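Local coordinates for putative periplasmic or exported protein (Salmonella enterica subsp. enterica serovar Typhimurium, PDB 4GQZ), which probably binds copper in the periplasm and contributes to copper resistance, and forms a V-shaped dimer, at residues B[20-28]-B[58-67]; B[124-132]-B[142-150]. One frame throughout, in Å; residues are numbered along the deposited sequence.

Interaction 1: residues B[20-28]-B[58-67]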
# COMPACT_ATOMS: atom_id res chain seq x y z
N VAL B 20 -0.63 -2.36 4.73
CA VAL B 20 -0.10 -1.16 5.35
C VAL B 20 -1.23 -0.20 5.78
O VAL B 20 -1.13 0.45 6.83
CB VAL B 20 1.04 -0.52 4.50
CG1 VAL B 20 0.51 -0.00 3.19
CG2 VAL B 20 1.76 0.56 5.29
N GLU B 21 -2.31 -0.14 5.00
CA GLU B 21 -3.48 0.65 5.37
C GLU B 21 -4.12 0.17 6.67
O GLU B 21 -4.51 0.98 7.52
CB GLU B 21 -4.54 0.63 4.26
CG GLU B 21 -4.14 1.38 3.00
CD GLU B 21 -5.34 1.84 2.17
OE1 GLU B 21 -6.50 1.65 2.62
OE2 GLU B 21 -5.11 2.40 1.07
N GLN B 22 -4.26 -1.15 6.81
CA GLN B 22 -4.80 -1.72 8.04
C GLN B 22 -3.91 -1.40 9.23
O GLN B 22 -4.39 -1.18 10.33
CB GLN B 22 -4.99 -3.24 7.90
CG GLN B 22 -5.98 -3.64 6.80
CD GLN B 22 -6.01 -5.15 6.51
OE1 GLN B 22 -5.01 -5.85 6.68
NE2 GLN B 22 -7.16 -5.64 6.08
N ILE B 23 -2.59 -1.35 9.01
CA ILE B 23 -1.68 -1.01 10.11
C ILE B 23 -1.87 0.45 10.53
O ILE B 23 -2.03 0.75 11.71
CB ILE B 23 -0.20 -1.20 9.73
CG1 ILE B 23 0.10 -2.68 9.46
CG2 ILE B 23 0.72 -0.68 10.83
CD1 ILE B 23 1.50 -2.91 8.91
N VAL B 24 -1.81 1.35 9.55
CA VAL B 24 -2.03 2.78 9.80
C VAL B 24 -3.38 3.02 10.46
O VAL B 24 -3.45 3.69 11.52
CB VAL B 24 -1.87 3.59 8.50
CG1 VAL B 24 -2.30 5.04 8.70
CG2 VAL B 24 -0.42 3.52 8.04
N ASP B 25 -4.45 2.47 9.87
CA ASP B 25 -5.79 2.57 10.47
C ASP B 25 -5.82 2.06 11.91
O ASP B 25 -6.42 2.67 12.78
CB ASP B 25 -6.82 1.78 9.66
CG ASP B 25 -7.08 2.37 8.29
OD1 ASP B 25 -6.64 3.51 8.04
OD2 ASP B 25 -7.72 1.68 7.46
N THR B 26 -5.19 0.91 12.15
CA THR B 26 -5.23 0.31 13.49
C THR B 26 -4.58 1.24 14.50
O THR B 26 -5.11 1.47 15.60
CB THR B 26 -4.51 -1.06 13.52
OG1 THR B 26 -5.11 -1.95 12.56
CG2 THR B 26 -4.57 -1.66 14.90
N ILE B 27 -3.42 1.78 14.13
CA ILE B 27 -2.68 2.62 15.06
C ILE B 27 -3.38 3.94 15.30
O ILE B 27 -3.57 4.36 16.46
CB ILE B 27 -1.24 2.86 14.57
CG1 ILE B 27 -0.47 1.55 14.48
CG2 ILE B 27 -0.49 3.78 15.52
CD1 ILE B 27 0.98 1.74 14.04
N ASP B 28 -3.79 4.61 14.23
CA ASP B 28 -4.45 5.91 14.37
C ASP B 28 -5.74 5.79 15.17
O ASP B 28 -6.12 6.69 15.91
CB ASP B 28 -4.75 6.49 12.99
CG ASP B 28 -4.75 8.02 12.96
OD1 ASP B 28 -4.45 8.68 14.00
OD2 ASP B 28 -5.04 8.59 11.89
N LEU B 58 8.08 1.62 6.91
CA LEU B 58 7.25 0.81 6.04
C LEU B 58 6.69 1.71 4.94
O LEU B 58 6.02 2.70 5.24
CB LEU B 58 6.10 0.19 6.82
CG LEU B 58 6.42 -0.63 8.07
CD1 LEU B 58 5.15 -1.22 8.68
CD2 LEU B 58 7.44 -1.72 7.79
N PRO B 59 6.98 1.39 3.68
CA PRO B 59 6.46 2.19 2.57
C PRO B 59 4.94 2.13 2.52
O PRO B 59 4.35 1.07 2.78
CB PRO B 59 7.04 1.50 1.33
CG PRO B 59 8.27 0.76 1.84
CD PRO B 59 7.89 0.31 3.23
N LEU B 60 4.32 3.27 2.20
CA LEU B 60 2.89 3.30 1.95
C LEU B 60 2.56 2.76 0.56
O LEU B 60 3.46 2.42 -0.23
CB LEU B 60 2.34 4.73 2.10
CG LEU B 60 1.87 5.19 3.49
CD1 LEU B 60 2.58 4.50 4.64
CD2 LEU B 60 1.96 6.72 3.65
N GLY B 61 1.27 2.67 0.26
CA GLY B 61 0.82 2.16 -1.01
C GLY B 61 0.36 3.27 -1.94
O GLY B 61 0.88 4.38 -1.88
N ASP B 62 -0.60 2.95 -2.81
CA ASP B 62 -1.05 3.85 -3.88
C ASP B 62 -1.77 5.09 -3.35
O ASP B 62 -1.91 6.09 -4.06
CB ASP B 62 -2.04 3.12 -4.80
CG ASP B 62 -1.37 2.13 -5.73
OD1 ASP B 62 -0.13 2.20 -5.93
OD2 ASP B 62 -2.11 1.29 -6.30
N LYS B 63 -2.25 5.01 -2.12
CA LYS B 63 -3.05 6.09 -1.54
C LYS B 63 -2.27 6.92 -0.53
O LYS B 63 -1.47 6.40 0.25
CB LYS B 63 -4.28 5.51 -0.86
CG LYS B 63 -5.21 4.76 -1.80
CD LYS B 63 -5.88 5.74 -2.75
CE LYS B 63 -6.92 5.04 -3.62
NZ LYS B 63 -6.34 3.82 -4.26
N PHE B 64 -2.54 8.22 -0.55
CA PHE B 64 -1.99 9.16 0.43
C PHE B 64 -2.89 9.18 1.67
O PHE B 64 -4.13 9.22 1.56
CB PHE B 64 -1.95 10.53 -0.25
CG PHE B 64 -1.32 11.62 0.58
CD1 PHE B 64 -2.02 12.24 1.60
CD2 PHE B 64 -0.05 12.08 0.27
CE1 PHE B 64 -1.45 13.27 2.32
CE2 PHE B 64 0.52 13.11 0.98
CZ PHE B 64 -0.17 13.70 2.01
N TYR B 65 -2.29 9.15 2.85
CA TYR B 65 -3.05 9.26 4.09
C TYR B 65 -3.00 10.66 4.65
O TYR B 65 -1.94 11.17 5.01
CB TYR B 65 -2.48 8.32 5.14
CG TYR B 65 -3.34 8.13 6.38
CD1 TYR B 65 -4.52 7.42 6.32
CD2 TYR B 65 -2.92 8.60 7.62
CE1 TYR B 65 -5.29 7.20 7.46
CE2 TYR B 65 -3.69 8.39 8.78
CZ TYR B 65 -4.87 7.68 8.67
OH TYR B 65 -5.66 7.45 9.78
N LEU B 66 -4.17 11.28 4.72
CA LEU B 66 -4.31 12.56 5.39
C LEU B 66 -5.09 12.38 6.70
O LEU B 66 -6.21 11.86 6.70
CB LEU B 66 -5.04 13.52 4.47
CG LEU B 66 -5.32 14.90 5.04
CD1 LEU B 66 -4.01 15.64 5.37
CD2 LEU B 66 -6.20 15.68 4.07
N SER B 67 -4.51 12.81 7.82
CA SER B 67 -5.23 12.73 9.09
C SER B 67 -5.49 14.15 9.60
O SER B 67 -4.57 14.96 9.70
CB SER B 67 -4.46 11.87 10.12
OG SER B 67 -5.26 11.54 11.25
O HOH W 1 -7.83 5.69 9.84
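Val-24 and Tyr-65 form the tight centre of this contact. With CG1 anti to the backbone N (chi1 171°), the valine places this methyl over the centre of one ring face, 3.6 Å from the Tyr-65 centroid and only 10° off the normal, a CH-pi contact. Asp-28 OD2 lies at the ring edge, in its plane, and accepts a very short hydrogen bond (2.5 Å) from Tyr-65 OH. Ser-67 OG donates to the same OD2, through its syn lone pair, at 3.0 Å, while Asp-28 OD1 is held by Asn-117 and His-81. A buried carboxylate with this many donors probably stays ionised. Toward the helix start the packing is apolar: Val-20 CG2 meets Leu-60 CD1 at 4.1 Å, the side chains crossing at about a right angle, and Ile-23 CD1 meets Leu-58 CD1 at 4.0 Å.

At the border of the looser flank, a water links partly exposed Asp-25, whose OD1 also binds Trp-123, to the phenol oxygen. Beyond it Glu-21 OE2 rests against the aliphatic CG of Lys-63 at 3.7 Å without a salt bridge. The arrangement is helix-on-strand packing, helix 20-28 running almost parallel to strand 63-67, 11.1 Å between axes, in the core of CueP.

Interaction 2: residues B[124-132]-B[142-150]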
# COMPACT_ATOMS: atom_id res chain seq x y z
N LEU B 124 -6.47 8.97 0.09
CA LEU B 124 -6.75 9.83 -1.05
C LEU B 124 -5.83 9.49 -2.22
O LEU B 124 -4.70 9.03 -2.02
CB LEU B 124 -6.55 11.30 -0.63
CG LEU B 124 -7.46 11.86 0.48
CD1 LEU B 124 -7.06 13.27 0.82
CD2 LEU B 124 -8.91 11.84 0.03
N PRO B 125 -6.31 9.71 -3.46
CA PRO B 125 -5.44 9.55 -4.63
C PRO B 125 -4.23 10.45 -4.50
O PRO B 125 -4.35 11.54 -3.93
CB PRO B 125 -6.31 10.03 -5.80
CG PRO B 125 -7.72 10.07 -5.29
CD PRO B 125 -7.64 10.26 -3.80
N ARG B 126 -3.07 10.01 -4.97
CA ARG B 126 -1.86 10.81 -4.89
C ARG B 126 -1.82 11.88 -5.97
O ARG B 126 -2.48 11.76 -7.00
CB ARG B 126 -0.62 9.90 -5.01
CG ARG B 126 -0.44 9.00 -3.80
CD ARG B 126 0.79 8.11 -3.92
NE ARG B 126 1.00 7.34 -2.69
CZ ARG B 126 1.52 7.84 -1.57
NH1 ARG B 126 1.87 9.12 -1.49
NH2 ARG B 126 1.68 7.06 -0.51
N ASN B 127 -1.05 12.93 -5.73
CA ASN B 127 -0.86 14.01 -6.70
C ASN B 127 -2.13 14.72 -7.12
O ASN B 127 -2.27 15.14 -8.27
CB ASN B 127 -0.09 13.50 -7.93
CG ASN B 127 1.31 13.04 -7.57
OD1 ASN B 127 2.07 13.78 -6.94
ND2 ASN B 127 1.64 11.82 -7.94
N MSE B 128 -3.08 14.86 -6.19
CA MSE B 128 -4.23 15.70 -6.45
C MSE B 128 -4.11 16.98 -5.63
O MSE B 128 -3.30 17.06 -4.70
CB MSE B 128 -5.55 14.99 -6.13
CG MSE B 128 -5.67 14.50 -4.70
SE MSE B 128 -7.51 14.56 -3.95
CE MSE B 128 -7.66 16.48 -3.69
N GLU B 129 -4.89 17.98 -6.00
CA GLU B 129 -5.06 19.20 -5.23
C GLU B 129 -6.56 19.36 -5.04
O GLU B 129 -7.34 18.97 -5.92
CB GLU B 129 -4.53 20.41 -6.01
CG GLU B 129 -3.15 20.22 -6.61
CD GLU B 129 -2.65 21.45 -7.34
OE1 GLU B 129 -1.52 21.89 -7.05
OE2 GLU B 129 -3.39 21.96 -8.21
N GLY B 130 -6.99 19.90 -3.91
CA GLY B 130 -8.41 20.07 -3.72
C GLY B 130 -8.77 20.75 -2.43
O GLY B 130 -8.01 21.56 -1.89
N THR B 131 -9.95 20.41 -1.91
CA THR B 131 -10.46 21.05 -0.71
C THR B 131 -11.08 20.00 0.18
O THR B 131 -11.77 19.10 -0.29
CB THR B 131 -11.54 22.11 -1.05
OG1 THR B 131 -10.97 23.11 -1.91
CG2 THR B 131 -12.06 22.80 0.22
N LEU B 132 -10.81 20.11 1.48
CA LEU B 132 -11.50 19.29 2.47
C LEU B 132 -12.47 20.20 3.21
O LEU B 132 -12.10 21.30 3.64
CB LEU B 132 -10.49 18.71 3.47
CG LEU B 132 -11.12 18.21 4.78
CD1 LEU B 132 -11.96 16.98 4.54
CD2 LEU B 132 -10.09 17.95 5.86
N SER B 142 -13.07 24.55 6.33
CA SER B 142 -12.51 23.96 5.13
C SER B 142 -11.08 24.43 4.90
O SER B 142 -10.63 25.44 5.45
CB SER B 142 -13.39 24.24 3.90
OG SER B 142 -13.33 25.59 3.53
N HIS B 143 -10.35 23.68 4.09
CA HIS B 143 -8.95 23.98 3.87
C HIS B 143 -8.48 23.35 2.59
O HIS B 143 -8.93 22.27 2.21
CB HIS B 143 -8.14 23.43 5.04
CG HIS B 143 -6.83 24.12 5.24
ND1 HIS B 143 -5.73 23.89 4.44
CD2 HIS B 143 -6.43 25.02 6.18
CE1 HIS B 143 -4.71 24.62 4.87
NE2 HIS B 143 -5.11 25.31 5.92
N ALA B 144 -7.57 24.03 1.90
CA ALA B 144 -6.98 23.49 0.70
C ALA B 144 -6.13 22.31 1.12
O ALA B 144 -5.51 22.32 2.18
CB ALA B 144 -6.13 24.56 0.03
N ILE B 145 -6.12 21.26 0.30
CA ILE B 145 -5.26 20.13 0.58
C ILE B 145 -4.55 19.72 -0.70
O ILE B 145 -4.96 20.08 -1.82
CB ILE B 145 -6.03 18.93 1.15
CG1 ILE B 145 -7.05 18.41 0.13
CG2 ILE B 145 -6.68 19.27 2.49
CD1 ILE B 145 -7.56 17.01 0.45
N ALA B 146 -3.47 18.97 -0.55
CA ALA B 146 -2.79 18.39 -1.71
C ALA B 146 -2.16 17.08 -1.29
O ALA B 146 -1.91 16.87 -0.11
CB ALA B 146 -1.76 19.35 -2.26
N THR B 147 -1.92 16.18 -2.24
CA THR B 147 -1.41 14.86 -1.90
C THR B 147 -0.16 14.50 -2.72
O THR B 147 0.02 13.35 -3.17
CB THR B 147 -2.49 13.78 -2.09
OG1 THR B 147 -2.99 13.85 -3.42
CG2 THR B 147 -3.65 13.99 -1.12
N SER B 148 0.69 15.49 -2.92
CA SER B 148 1.96 15.26 -3.59
C SER B 148 2.96 14.71 -2.58
O SER B 148 2.66 14.62 -1.39
CB SER B 148 2.47 16.55 -4.21
OG SER B 148 3.12 17.33 -3.23
N ASP B 149 4.15 14.33 -3.04
CA ASP B 149 5.13 13.74 -2.11
C ASP B 149 5.64 14.69 -1.04
O ASP B 149 6.15 14.24 -0.02
CB ASP B 149 6.30 13.11 -2.87
CG ASP B 149 5.90 11.86 -3.60
OD1 ASP B 149 4.86 11.27 -3.24
OD2 ASP B 149 6.62 11.47 -4.54
N ASP B 150 5.51 16.00 -1.26
CA ASP B 150 5.96 16.95 -0.25
C ASP B 150 4.82 17.51 0.59
O ASP B 150 5.02 18.41 1.41
CB ASP B 150 6.77 18.09 -0.90
CG ASP B 150 5.98 18.85 -1.95
OD1 ASP B 150 5.05 18.26 -2.54
OD2 ASP B 150 6.28 20.03 -2.19
O HOH W 2 2.09 11.36 -3.14
O HOH W 3 4.46 13.93 -5.54
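Leu-124 starts the contact on its apolar side, its CD1 3.8 Å from Ile-145 CD1 and its CB against the methyl of Thr-147; the two leucine contacts suit a branched chain facing the interior. Pro-125 has no N-H to give, but its carbonyl takes a hydrogen bond of 2.7 Å from Thr-147 OG1, which arrives in the carbonyl plane on a lone pair. The threonine can do this because OG1 stands between its own backbone N and carbonyl carbon (chi1 55°). Arg-126 is turned toward Ser-44, whose carbonyl binds NH1; a water in the guanidinium plane connects NH1 with Thr-147 O and Asp-149 OD1. That carboxylate oxygen is 4.1 Å from NH1 and well out of the plane, so any attraction is probably through space and through the water, with no N-H aimed at the oxygen.

Asn-127 tolerates the positive phi of the turn (59°), and its N-H reaches Thr-147 O from above the carbonyl plane. A second water joins its OD1 to Asp-149 N. Met-128, a selenomethionine, donates its N-H to Thr-147 OG1 at 2.9 Å, so this hydroxyl bridges the turn as donor and acceptor; the selenomethionine's methyl CE lies against Ile-145 CD1.

From Glu-129 the pairing is regular. Glu-129 faces Ala-146 and Thr-131 faces Ala-144 as non-hydrogen-bonded pairs, with small alanines on that face. Gly-130 and Ile-145 exchange two backbone bonds of 2.9 Å, and the isoleucine side chain lies over the glycine. Leu-132 pairs similarly with His-143 and packs its CB on Ile-145 CG2 at 4.0 Å. His-143 NE2 bonds Glu-157. Residues 129-132 and 142-146 thus belong to an antiparallel beta hairpin, and Thr-147 ties to it the loop 126-128 that arrives from strand 120-125.

Overall arrangement
Interactions 1 and 2 have centres about 16 Å apart and follow one another along the chain, yet they meet directly. Strand 63-68, which carries the second half of interaction 1, pairs antiparallel with strand 120-125, which leads into interaction 2; Phe-64 N lies 2.7 Å from Leu-124 O, a probable hydrogen bond. Next to this pairing Arg-126 reaches the loop before strand 63-68, its NE 3.1 Å from Gly-61 O. Neighbouring residues of strand 63-68 serve its two faces: helix 20-28 packs on the Tyr-65 side, while Ile-145 and Thr-147 touch Leu-66 and Phe-64 on the other. Interaction 1 also borders the second subunit, where Val-20 packs on Pro-59 of that chain.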